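Local coordinates for protein thioesterase (Pseudomonas aeruginosa, PDB 2AV9) that probably hydrolyses fatty acyl-CoA thioesters, as a hot-dog-fold member of the 4-hydroxybenzoyl-CoA thioesterase family, at residues 38-43 with 114-119. Numbering follows the deposited sequence.
Sequences AFFDTA and GRFVHV
The CG of Phe40 points opposite its own carbonyl carbon (chi1 -75°), and the ring extends from the helix to the backbone of the strand. Phe116 has its CG on the side flanked by both its N and its C (chi1 89°) and reaches back to the helix. Each side chain runs past the other toward the opposite segment. Phe116 CD2 packs on Phe40 CB at 3.8 Å. The edge of the Phe116 ring also meets the helix backbone, with CE2 3.6 Å from Phe40 O. Farther out, Phe40 CZ lies 3.9 Å from Gly114 N, at a glycine where a CB would crowd this ring atom. No direct hydrogen bond joins the segments. A water links them instead: it donates to Asp41 OD1 (2.8 Å) and is also hydrogen-bonded to His118 NE2 (2.9 Å), in the plane of the imidazole. Asp41 OD2 accepts a hydrogen bond from Asn32 ND2 of a third subunit, and His118 ND1 is hydrogen-bonded to Tyr98 OH. The contact is buried near the centre of the chain. It packs helix 35-50 against the antiparallel sheet in the manner of the hot-dog fold. Strand 112-122 runs between strands 95-104 and 61-72, while Phe40 also touches Met84 of strand 81-91.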
loop_
_atom_site.group_PDB
_atom_site.type_symbol
_atom_site.label_atom_id
_atom_site.label_comp_id
_atom_site.label_asym_id
_atom_site.label_seq_id
_atom_site.Cartn_x
_atom_site.Cartn_y
_atom_site.Cartn_z
ATOM N N ALA A 38 -6.554 6.512 0.970
ATOM C CA ALA A 38 -6.960 5.181 1.443
ATOM C C ALA A 38 -7.886 5.320 2.651
ATOM O O ALA A 38 -8.845 4.554 2.786
ATOM C CB ALA A 38 -5.765 4.262 1.746
ATOM N N PHE A 39 -7.641 6.313 3.501
ATOM C CA PHE A 39 -8.572 6.626 4.594
ATOM C C PHE A 39 -9.921 7.059 4.025
ATOM O O PHE A 39 -10.967 6.658 4.539
ATOM C CB PHE A 39 -8.040 7.727 5.534
ATOM C CG PHE A 39 -6.714 7.388 6.175
ATOM C CD1 PHE A 39 -6.357 6.060 6.409
ATOM C CD2 PHE A 39 -5.828 8.388 6.561
ATOM C CE1 PHE A 39 -5.141 5.744 7.034
ATOM C CE2 PHE A 39 -4.594 8.101 7.144
ATOM C CZ PHE A 39 -4.256 6.761 7.390
ATOM N N PHE A 40 -9.913 7.893 2.984
ATOM C CA PHE A 40 -11.168 8.350 2.358
ATOM C C PHE A 40 -11.961 7.151 1.846
ATOM O O PHE A 40 -13.145 6.959 2.148
ATOM C CB PHE A 40 -10.930 9.186 1.091
ATOM C CG PHE A 40 -10.454 10.580 1.377
ATOM C CD1 PHE A 40 -10.117 10.944 2.663
ATOM C CD2 PHE A 40 -10.361 11.522 0.373
ATOM C CE1 PHE A 40 -9.705 12.228 2.945
ATOM C CE2 PHE A 40 -9.929 12.809 0.653
ATOM C CZ PHE A 40 -9.596 13.164 1.932
ATOM N N ASP A 41 -11.264 6.344 1.049
ATOM C CA ASP A 41 -11.832 5.107 0.504
ATOM C C ASP A 41 -12.384 4.178 1.585
ATOM O O ASP A 41 -13.460 3.589 1.427
ATOM C CB ASP A 41 -10.738 4.289 -0.187
ATOM C CG ASP A 41 -10.789 4.341 -1.703
ATOM O OD1 ASP A 41 -11.775 4.866 -2.268
ATOM O OD2 ASP A 41 -9.827 3.837 -2.323
ATOM N N THR A 42 -11.611 4.045 2.659
ATOM C CA THR A 42 -11.993 3.200 3.782
ATOM C C THR A 42 -13.226 3.731 4.509
ATOM O O THR A 42 -14.135 2.954 4.786
ATOM C CB THR A 42 -10.819 3.031 4.786
ATOM O OG1 THR A 42 -9.783 2.293 4.112
ATOM C CG2 THR A 42 -11.304 2.330 6.058
ATOM N N ALA A 43 -13.236 5.026 4.820
ATOM C CA ALA A 43 -14.306 5.610 5.605
ATOM C C ALA A 43 -15.603 5.540 4.805
ATOM O O ALA A 43 -16.663 5.195 5.313
ATOM C CB ALA A 43 -13.991 7.072 5.978
ATOM N N GLY A 114 -10.607 16.830 2.617
ATOM C CA GLY A 114 -10.859 16.843 1.176
ATOM C C GLY A 114 -12.229 16.343 0.745
ATOM O O GLY A 114 -13.206 16.384 1.495
ATOM N N ARG A 115 -12.316 15.880 -0.498
ATOM C CA ARG A 115 -13.577 15.426 -1.061
ATOM C C ARG A 115 -13.322 14.321 -2.067
ATOM O O ARG A 115 -12.215 14.163 -2.562
ATOM C CB ARG A 115 -14.421 16.516 -1.738
ATOM C CG ARG A 115 -13.610 17.638 -2.330
ATOM C CD ARG A 115 -14.443 18.627 -3.108
ATOM N NE ARG A 115 -15.055 19.732 -2.373
ATOM C CZ ARG A 115 -15.669 20.763 -2.963
ATOM N NH1 ARG A 115 -15.756 20.833 -4.292
ATOM N NH2 ARG A 115 -16.202 21.746 -2.237
ATOM N N PHE A 116 -14.380 13.569 -2.348
ATOM C CA PHE A 116 -14.334 12.699 -3.496
ATOM C C PHE A 116 -15.736 12.469 -3.984
ATOM O O PHE A 116 -16.666 12.685 -3.208
ATOM C CB PHE A 116 -13.446 11.491 -3.177
ATOM C CG PHE A 116 -14.084 10.281 -2.563
ATOM C CD1 PHE A 116 -14.824 9.384 -3.327
ATOM C CD2 PHE A 116 -13.822 9.957 -1.261
ATOM C CE1 PHE A 116 -15.337 8.198 -2.793
ATOM C CE2 PHE A 116 -14.347 8.791 -0.720
ATOM C CZ PHE A 116 -15.087 7.886 -1.477
ATOM N N VAL A 117 -15.843 12.101 -5.259
ATOM C CA VAL A 117 -17.113 11.855 -5.941
ATOM C C VAL A 117 -17.198 10.385 -6.326
ATOM O O VAL A 117 -16.294 9.862 -6.972
ATOM C CB VAL A 117 -17.294 12.761 -7.181
ATOM C CG1 VAL A 117 -18.590 12.432 -7.963
ATOM C CG2 VAL A 117 -17.317 14.234 -6.777
ATOM N N HIS A 118 -18.295 9.735 -5.955
ATOM C CA HIS A 118 -18.610 8.410 -6.478
ATOM C C HIS A 118 -19.646 8.590 -7.557
ATOM O O HIS A 118 -20.561 9.405 -7.407
ATOM C CB HIS A 118 -19.284 7.527 -5.427
ATOM C CG HIS A 118 -18.354 6.606 -4.707
ATOM N ND1 HIS A 118 -18.734 5.922 -3.571
ATOM C CD2 HIS A 118 -17.066 6.262 -4.939
ATOM C CE1 HIS A 118 -17.717 5.203 -3.128
ATOM N NE2 HIS A 118 -16.694 5.382 -3.946
ATOM N N VAL A 119 -19.481 7.824 -8.629
ATOM C CA VAL A 119 -20.563 7.565 -9.568
ATOM C C VAL A 119 -20.933 6.101 -9.330
ATOM O O VAL A 119 -20.056 5.241 -9.243
ATOM C CB VAL A 119 -20.168 7.879 -11.016
ATOM C CG1 VAL A 119 -21.324 7.527 -11.968
ATOM C CG2 VAL A 119 -20.004 9.401 -11.130
HETATM O O HOH W 1 -14.158 3.985 -3.489
#